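Local atomic coordinates of putative Xylose isomerase (Rhodospirillum rubrum, PDB entry 3QXB), a protein that binds iron or manganese in a xylose isomerase-like TIM barrel and may act as an isomerase. Residues F101-Y113 against I152-A164. Sequence-based numbering, arbitrary orientation.
With EDO (1,2-ethanediol), chain O.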
ATOM      1  N   PHE A 101      16.161  -2.241   1.115  1.00 19.31           N
ATOM      2  CA  PHE A 101      17.546  -2.421   1.506  1.00 19.74           C
ATOM      3  C   PHE A 101      17.894  -3.780   2.075  1.00 19.43           C
ATOM      4  O   PHE A 101      19.074  -4.173   2.072  1.00 19.36           O
ATOM      5  CB  PHE A 101      17.987  -1.315   2.473  1.00 20.25           C
ATOM      6  CG  PHE A 101      17.907   0.062   1.876  1.00 19.92           C
ATOM      7  CD1 PHE A 101      18.954   0.524   1.059  1.00 19.71           C
ATOM      8  CD2 PHE A 101      16.764   0.872   2.065  1.00 18.65           C
ATOM      9  CE1 PHE A 101      18.901   1.781   0.499  1.00 18.11           C
ATOM     10  CE2 PHE A 101      16.679   2.121   1.494  1.00 18.15           C
ATOM     11  CZ  PHE A 101      17.750   2.592   0.711  1.00 16.54           C
ATOM     12  N   LEU A 102      16.894  -4.524   2.524  1.00 19.76           N
ATOM     13  CA  LEU A 102      17.161  -5.893   3.047  1.00 20.47           C
ATOM     14  C   LEU A 102      16.699  -7.023   2.094  1.00 21.40           C
ATOM     15  O   LEU A 102      16.714  -8.216   2.445  1.00 21.58           O
ATOM     16  CB  LEU A 102      16.583  -6.040   4.445  1.00 21.16           C
ATOM     17  CG  LEU A 102      17.059  -4.997   5.465  1.00 20.41           C
ATOM     18  CD1 LEU A 102      16.441  -5.245   6.847  1.00 23.88           C
ATOM     19  CD2 LEU A 102      18.571  -4.925   5.618  1.00 19.85           C
ATOM     20  N   ALA A 103      16.360  -6.642   0.860  1.00 21.32           N
ATOM     21  CA  ALA A 103      15.876  -7.580  -0.143  1.00 21.59           C
ATOM     22  C   ALA A 103      16.898  -8.697  -0.468  1.00 22.33           C
ATOM     23  O   ALA A 103      18.091  -8.550  -0.244  1.00 22.80           O
ATOM     24  CB  ALA A 103      15.473  -6.797  -1.444  1.00 20.41           C
ATOM     25  N   PRO A 104      16.429  -9.818  -1.022  1.00 23.42           N
ATOM     26  CA  PRO A 104      17.304 -10.980  -1.146  1.00 23.70           C
ATOM     27  C   PRO A 104      18.258 -10.997  -2.364  1.00 23.32           C
ATOM     28  O   PRO A 104      19.079 -11.884  -2.449  1.00 23.60           O
ATOM     29  CB  PRO A 104      16.314 -12.151  -1.203  1.00 24.98           C
ATOM     30  CG  PRO A 104      15.069 -11.523  -1.865  1.00 25.00           C
ATOM     31  CD  PRO A 104      15.018 -10.161  -1.206  1.00 23.78           C
ATOM     32  N   THR A 105      18.175 -10.034  -3.282  1.00 22.31           N
ATOM     33  CA  THR A 105      19.179  -9.899  -4.346  1.00 22.35           C
ATOM     34  C   THR A 105      19.744  -8.499  -4.309  1.00 22.79           C
ATOM     35  O   THR A 105      19.064  -7.546  -3.832  1.00 21.29           O
ATOM     36  CB  THR A 105      18.616 -10.139  -5.746  1.00 24.14           C
ATOM     37  OG1 THR A 105      17.786  -9.024  -6.115  1.00 19.12           O
ATOM     38  CG2 THR A 105      17.809 -11.516  -5.837  1.00 22.53           C
ATOM     39  N   LEU A 106      20.984  -8.359  -4.783  1.00 22.61           N
ATOM     40  CA  LEU A 106      21.631  -7.047  -4.820  1.00 22.82           C
ATOM     41  C   LEU A 106      20.847  -6.115  -5.751  1.00 21.72           C
ATOM     42  O   LEU A 106      20.760  -4.944  -5.477  1.00 18.65           O
ATOM     43  CB  LEU A 106      23.093  -7.127  -5.276  1.00 24.28           C
ATOM     44  CG  LEU A 106      23.900  -5.812  -5.281  1.00 27.57           C
ATOM     45  CD1 LEU A 106      23.972  -5.179  -3.853  1.00 27.13           C
ATOM     46  CD2 LEU A 106      25.297  -6.007  -5.872  1.00 29.22           C
ATOM     47  N   GLU A 107      20.298  -6.628  -6.846  1.00 20.93           N
ATOM     48  CA  GLU A 107      19.491  -5.775  -7.734  1.00 21.90           C
ATOM     49  C   GLU A 107      18.267  -5.192  -7.023  1.00 19.75           C
ATOM     50  O   GLU A 107      17.935  -4.018  -7.205  1.00 19.37           O
ATOM     51  CB  GLU A 107      19.042  -6.546  -8.986  1.00 22.72           C
ATOM     52  CG  GLU A 107      20.052  -6.511 -10.116  1.00 27.67           C
ATOM     53  CD  GLU A 107      19.534  -7.143 -11.418  1.00 28.70           C
ATOM     54  OE1 GLU A 107      18.331  -7.443 -11.578  1.00 27.42           O
ATOM     55  OE2 GLU A 107      20.366  -7.370 -12.284  1.00 34.42           O
ATOM     56  N   LEU A 108      17.576  -6.002  -6.215  1.00 19.67           N
ATOM     57  CA  LEU A 108      16.428  -5.507  -5.434  1.00 19.41           C
ATOM     58  C   LEU A 108      16.890  -4.526  -4.374  1.00 18.23           C
ATOM     59  O   LEU A 108      16.248  -3.496  -4.168  1.00 19.44           O
ATOM     60  CB  LEU A 108      15.602  -6.646  -4.812  1.00 20.56           C
ATOM     61  CG  LEU A 108      14.740  -7.498  -5.747  1.00 22.77           C
ATOM     62  CD1 LEU A 108      14.303  -8.825  -5.048  1.00 24.69           C
ATOM     63  CD2 LEU A 108      13.503  -6.716  -6.241  1.00 20.64           C
ATOM     64  N   GLN A 109      18.035  -4.783  -3.732  1.00 18.96           N
ATOM     65  CA  GLN A 109      18.599  -3.792  -2.785  1.00 17.53           C
ATOM     66  C   GLN A 109      18.895  -2.494  -3.518  1.00 16.79           C
ATOM     67  O   GLN A 109      18.650  -1.439  -3.009  1.00 17.42           O
ATOM     68  CB  GLN A 109      19.862  -4.304  -2.086  1.00 17.75           C
ATOM     69  CG  GLN A 109      19.642  -5.451  -1.121  1.00 19.87           C
ATOM     70  CD  GLN A 109      20.917  -5.846  -0.472  1.00 21.67           C
ATOM     71  OE1 GLN A 109      21.700  -6.598  -1.062  1.00 22.87           O
ATOM     72  NE2 GLN A 109      21.196  -5.269   0.723  1.00 21.25           N
ATOM     73  N   SER A 110      19.463  -2.575  -4.720  1.00 18.63           N
ATOM     74  CA  SER A 110      19.775  -1.373  -5.509  1.00 19.03           C
ATOM     75  C   SER A 110      18.551  -0.607  -5.947  1.00 18.17           C
ATOM     76  O   SER A 110      18.620   0.622  -6.085  1.00 20.38           O
ATOM     77  CB  SER A 110      20.643  -1.693  -6.722  1.00 18.78           C
ATOM     78  OG  SER A 110      21.846  -2.257  -6.279  1.00 23.80           O
ATOM     79  N   LEU A 111      17.426  -1.297  -6.102  1.00 18.96           N
ATOM     80  CA  LEU A 111      16.140  -0.625  -6.331  1.00 18.32           C
ATOM     81  C   LEU A 111      15.668   0.105  -5.070  1.00 18.13           C
ATOM     82  O   LEU A 111      15.059   1.164  -5.149  1.00 16.99           O
ATOM     83  CB  LEU A 111      15.092  -1.574  -6.870  1.00 18.58           C
ATOM     84  CG  LEU A 111      15.358  -2.024  -8.310  1.00 21.27           C
ATOM     85  CD1 LEU A 111      14.571  -3.349  -8.702  1.00 17.94           C
ATOM     86  CD2 LEU A 111      15.131  -0.885  -9.319  1.00 21.78           C
ATOM     87  N   GLY A 112      16.006  -0.418  -3.893  1.00 17.45           N
ATOM     88  CA  GLY A 112      15.755   0.313  -2.652  1.00 16.25           C
ATOM     89  C   GLY A 112      16.574   1.587  -2.551  1.00 16.25           C
ATOM     90  O   GLY A 112      16.056   2.638  -2.191  1.00 16.20           O
ATOM     91  N   TYR A 113      17.862   1.480  -2.861  1.00 17.10           N
ATOM     92  CA  TYR A 113      18.764   2.632  -2.985  1.00 18.40           C
ATOM     93  C   TYR A 113      18.125   3.734  -3.876  1.00 17.80           C
ATOM     94  O   TYR A 113      17.978   4.870  -3.491  1.00 16.62           O
ATOM     95  CB  TYR A 113      20.121   2.188  -3.535  1.00 18.71           C
ATOM     96  CG  TYR A 113      21.141   3.296  -3.537  1.00 19.13           C
ATOM     97  CD1 TYR A 113      21.108   4.261  -4.515  1.00 17.85           C
ATOM     98  CD2 TYR A 113      22.166   3.355  -2.561  1.00 18.94           C
ATOM     99  CE1 TYR A 113      22.021   5.293  -4.553  1.00 19.58           C
ATOM    100  CE2 TYR A 113      23.061   4.377  -2.570  1.00 21.80           C
ATOM    101  CZ  TYR A 113      22.985   5.363  -3.575  1.00 22.86           C
ATOM    102  OH  TYR A 113      23.876   6.396  -3.632  1.00 21.16           O
ATOM    103  N   ILE A 152      23.503  -9.004   4.152  1.00 22.94           N
ATOM    104  CA  ILE A 152      22.555  -8.078   3.509  1.00 22.58           C
ATOM    105  C   ILE A 152      22.583  -6.738   4.218  1.00 21.96           C
ATOM    106  O   ILE A 152      22.609  -5.662   3.581  1.00 21.34           O
ATOM    107  CB  ILE A 152      21.148  -8.709   3.440  1.00 22.59           C
ATOM    108  CG1 ILE A 152      21.189  -9.940   2.536  1.00 22.66           C
ATOM    109  CG2 ILE A 152      20.111  -7.739   2.941  1.00 19.03           C
ATOM    110  CD1 ILE A 152      19.907 -10.768   2.619  1.00 24.25           C
ATOM    111  N   TYR A 153      22.650  -6.805   5.540  1.00 22.27           N
ATOM    112  CA  TYR A 153      22.730  -5.624   6.354  1.00 22.19           C
ATOM    113  C   TYR A 153      24.013  -4.817   6.088  1.00 21.36           C
ATOM    114  O   TYR A 153      23.964  -3.587   6.037  1.00 20.67           O
ATOM    115  CB  TYR A 153      22.614  -5.993   7.843  1.00 23.19           C
ATOM    116  CG  TYR A 153      22.864  -4.809   8.720  1.00 24.42           C
ATOM    117  CD1 TYR A 153      22.030  -3.703   8.673  1.00 25.80           C
ATOM    118  CD2 TYR A 153      23.951  -4.768   9.537  1.00 26.32           C
ATOM    119  CE1 TYR A 153      22.283  -2.579   9.453  1.00 25.99           C
ATOM    120  CE2 TYR A 153      24.222  -3.652  10.319  1.00 27.82           C
ATOM    121  CZ  TYR A 153      23.386  -2.562  10.266  1.00 27.72           C
ATOM    122  OH  TYR A 153      23.681  -1.500  11.073  1.00 31.04           O
ATOM    123  N   ALA A 154      25.161  -5.475   5.877  1.00 21.79           N
ATOM    124  CA  ALA A 154      26.386  -4.712   5.701  1.00 21.07           C
ATOM    125  C   ALA A 154      26.295  -3.872   4.403  1.00 21.16           C
ATOM    126  O   ALA A 154      26.750  -2.728   4.337  1.00 19.50           O
ATOM    127  CB  ALA A 154      27.621  -5.634   5.678  1.00 21.50           C
ATOM    128  N   ILE A 155      25.644  -4.442   3.400  1.00 21.09           N
ATOM    129  CA  ILE A 155      25.419  -3.735   2.154  1.00 21.40           C
ATOM    130  C   ILE A 155      24.443  -2.590   2.385  1.00 20.66           C
ATOM    131  O   ILE A 155      24.656  -1.487   1.898  1.00 21.17           O
ATOM    132  CB  ILE A 155      24.948  -4.701   1.078  1.00 21.06           C
ATOM    133  CG1 ILE A 155      26.136  -5.595   0.669  1.00 24.59           C
ATOM    134  CG2 ILE A 155      24.319  -3.930  -0.128  1.00 20.83           C
ATOM    135  CD1 ILE A 155      25.747  -6.957   0.098  1.00 27.41           C
ATOM    136  N   ALA A 156      23.369  -2.855   3.125  1.00 21.47           N
ATOM    137  CA  ALA A 156      22.347  -1.864   3.360  1.00 21.13           C
ATOM    138  C   ALA A 156      22.957  -0.658   4.050  1.00 20.61           C
ATOM    139  O   ALA A 156      22.701   0.459   3.664  1.00 19.58           O
ATOM    140  CB  ALA A 156      21.222  -2.430   4.176  1.00 20.62           C
ATOM    141  N   ARG A 157      23.740  -0.905   5.103  0.50 21.58           N
ATOM    142  CA  ARG A 157      24.404   0.154   5.884  0.50 22.13           C
ATOM    143  C   ARG A 157      25.315   1.019   5.002  0.50 21.69           C
ATOM    144  O   ARG A 157      25.276   2.245   5.074  0.50 21.82           O
ATOM    145  CB  ARG A 157      25.179  -0.471   7.075  0.50 22.98           C
ATOM    146  CG  ARG A 157      26.516   0.186   7.440  0.50 24.33           C
ATOM    147  CD  ARG A 157      27.158  -0.497   8.661  0.50 26.18           C
ATOM    148  NE  ARG A 157      27.810  -1.775   8.352  0.50 26.71           N
ATOM    149  CZ  ARG A 157      27.930  -2.790   9.199  0.50 23.99           C
ATOM    150  NH1 ARG A 157      27.431  -2.701  10.411  0.50 24.88           N
ATOM    151  NH2 ARG A 157      28.522  -3.919   8.822  0.50 26.89           N
ATOM    152  N   ASP A 158      26.101   0.381   4.141  1.00 21.72           N
ATOM    153  CA  ASP A 158      26.952   1.103   3.221  1.00 21.55           C
ATOM    154  C   ASP A 158      26.083   1.936   2.266  1.00 20.06           C
ATOM    155  O   ASP A 158      26.420   3.052   1.957  1.00 21.27           O
ATOM    156  CB  ASP A 158      27.879   0.162   2.435  1.00 21.53           C
ATOM    157  CG  ASP A 158      28.982  -0.445   3.303  1.00 25.52           C
ATOM    158  OD1 ASP A 158      29.252   0.087   4.425  1.00 24.36           O
ATOM    159  OD2 ASP A 158      29.567  -1.468   2.864  1.00 26.46           O
HETATM  160  N   MSE A 159      24.949   1.410   1.846  1.00 19.87           N
HETATM  161  CA  MSE A 159      24.037   2.191   1.000  1.00 19.22           C
HETATM  162  C   MSE A 159      23.560   3.474   1.680  1.00 20.02           C
HETATM  163  O   MSE A 159      23.465   4.521   1.030  1.00 19.67           O
HETATM  164  CB  MSE A 159      22.849   1.366   0.586  1.00 18.96           C
HETATM  165  CG  MSE A 159      23.203   0.340  -0.480  1.00 18.24           C
HETATM  166 SE   MSE A 159      21.722  -0.673  -1.065  0.75 12.10          SE
HETATM  167  CE  MSE A 159      22.570  -1.567  -2.456  1.00 18.28           C
ATOM    168  N   TRP A 160      23.206   3.389   2.969  1.00 19.65           N
ATOM    169  CA  TRP A 160      22.643   4.538   3.657  1.00 19.84           C
ATOM    170  C   TRP A 160      23.702   5.601   3.864  1.00 19.37           C
ATOM    171  O   TRP A 160      23.390   6.789   3.884  1.00 19.78           O
ATOM    172  CB  TRP A 160      21.971   4.164   4.991  1.00 20.88           C
ATOM    173  CG  TRP A 160      20.524   3.737   4.782  1.00 20.95           C
ATOM    174  CD1 TRP A 160      20.095   2.605   4.191  1.00 21.10           C
ATOM    175  CD2 TRP A 160      19.353   4.474   5.135  1.00 22.15           C
ATOM    176  NE1 TRP A 160      18.722   2.572   4.149  1.00 21.64           N
ATOM    177  CE2 TRP A 160      18.239   3.718   4.706  1.00 20.72           C
ATOM    178  CE3 TRP A 160      19.128   5.710   5.742  1.00 21.66           C
ATOM    179  CZ2 TRP A 160      16.931   4.133   4.920  1.00 21.28           C
ATOM    180  CZ3 TRP A 160      17.833   6.125   5.935  1.00 21.98           C
ATOM    181  CH2 TRP A 160      16.749   5.341   5.516  1.00 21.98           C
ATOM    182  N   ILE A 161      24.946   5.175   4.026  1.00 19.15           N
ATOM    183  CA  ILE A 161      26.060   6.102   4.084  1.00 20.02           C
ATOM    184  C   ILE A 161      26.171   6.922   2.823  1.00 19.35           C
ATOM    185  O   ILE A 161      26.248   8.142   2.887  1.00 18.94           O
ATOM    186  CB  ILE A 161      27.387   5.357   4.422  1.00 20.34           C
ATOM    187  CG1 ILE A 161      27.281   4.842   5.866  1.00 19.68           C
ATOM    188  CG2 ILE A 161      28.594   6.243   4.154  1.00 20.60           C
ATOM    189  CD1 ILE A 161      28.322   3.790   6.223  1.00 22.75           C
ATOM    190  N   GLU A 162      26.174   6.251   1.683  1.00 18.82           N
ATOM    191  CA  GLU A 162      26.215   6.921   0.381  1.00 20.99           C
ATOM    192  C   GLU A 162      25.014   7.874   0.153  1.00 19.83           C
ATOM    193  O   GLU A 162      25.156   8.958  -0.415  1.00 18.74           O
ATOM    194  CB  GLU A 162      26.200   5.864  -0.717  1.00 21.77           C
ATOM    195  CG  GLU A 162      26.925   6.275  -1.950  1.00 28.20           C
ATOM    196  CD  GLU A 162      27.088   5.174  -3.007  1.00 32.57           C
ATOM    197  OE1 GLU A 162      26.941   3.967  -2.746  1.00 34.87           O
ATOM    198  OE2 GLU A 162      27.402   5.554  -4.140  1.00 40.15           O
ATOM    199  N   LEU A 163      23.840   7.398   0.557  1.00 19.25           N
ATOM    200  CA  LEU A 163      22.607   8.159   0.430  1.00 18.79           C
ATOM    201  C   LEU A 163      22.606   9.385   1.365  1.00 18.81           C
ATOM    202  O   LEU A 163      22.104  10.424   0.983  1.00 18.27           O
ATOM    203  CB  LEU A 163      21.394   7.279   0.671  1.00 18.12           C
ATOM    204  CG  LEU A 163      21.036   6.329  -0.473  1.00 17.73           C
ATOM    205  CD1 LEU A 163      20.052   5.266   0.054  1.00 16.56           C
ATOM    206  CD2 LEU A 163      20.474   7.105  -1.621  1.00 17.99           C
ATOM    207  N   ALA A 164      23.180   9.276   2.560  1.00 19.82           N
ATOM    208  CA  ALA A 164      23.331  10.456   3.424  1.00 19.80           C
ATOM    209  C   ALA A 164      24.272  11.493   2.759  1.00 20.46           C
ATOM    210  O   ALA A 164      23.996  12.682   2.800  1.00 22.29           O
ATOM    211  CB  ALA A 164      23.814  10.050   4.857  1.00 19.52           C
TER
HETATM  212  C1  EDO O 365      22.983   9.778  -6.874  1.00 31.69           C
HETATM  213  O1  EDO O 365      24.332  10.043  -7.298  1.00 34.37           O
HETATM  214  C2  EDO O 365      23.024   9.078  -5.525  1.00 29.26           C
HETATM  215  O2  EDO O 365      23.672   7.832  -5.671  1.00 29.03           O
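The edge of W160 points into one face of F101, a T-shaped pair in which NE1 of W160 stands 3.2 Å above the phenyl plane, over its centre, with the planes at 58°. M159, a selenomethionine, makes a Met-aromatic contact at the edge of the same ring, SE lying 3.7 Å from F101 CD1, while L163 CD1 meets CZ of F101. An alanine in place of F101 would probably leave the indole edge without its aromatic partner and open a gap beside M159 and L163.

A second ring, Y113, carries L163 CD2 over its face as a CH-pi contact, 3.8 Å from the centroid. With CG anti to the backbone N (chi1 -173°), Y113 reaches obliquely across to segment 152-164, where its hydroxyl lies against CG and CD of E162; Y113 OH also shares a hydrogen bond with O2 of a bound ethanediol (2.5 Å).

Polar bonding centres on Q109, a knob among I152, I155, A156 and M159. Its NE2 donates to F101 O (2.7 Å, 159°), tying the loop to its own helix, and weakly to I152 O across the interface. Reciprocally, M159 enters a hole formed by L106, Q109, S110 and Y113.

These knobs-into-holes join neighbouring outer helices of the TIM barrel, 106-125 and 146-170, whose segments run near-parallel at -27° on the two sides of strand 130-133 in sequence. Further along helix 106-125, L116 touches F101, W160 and L163.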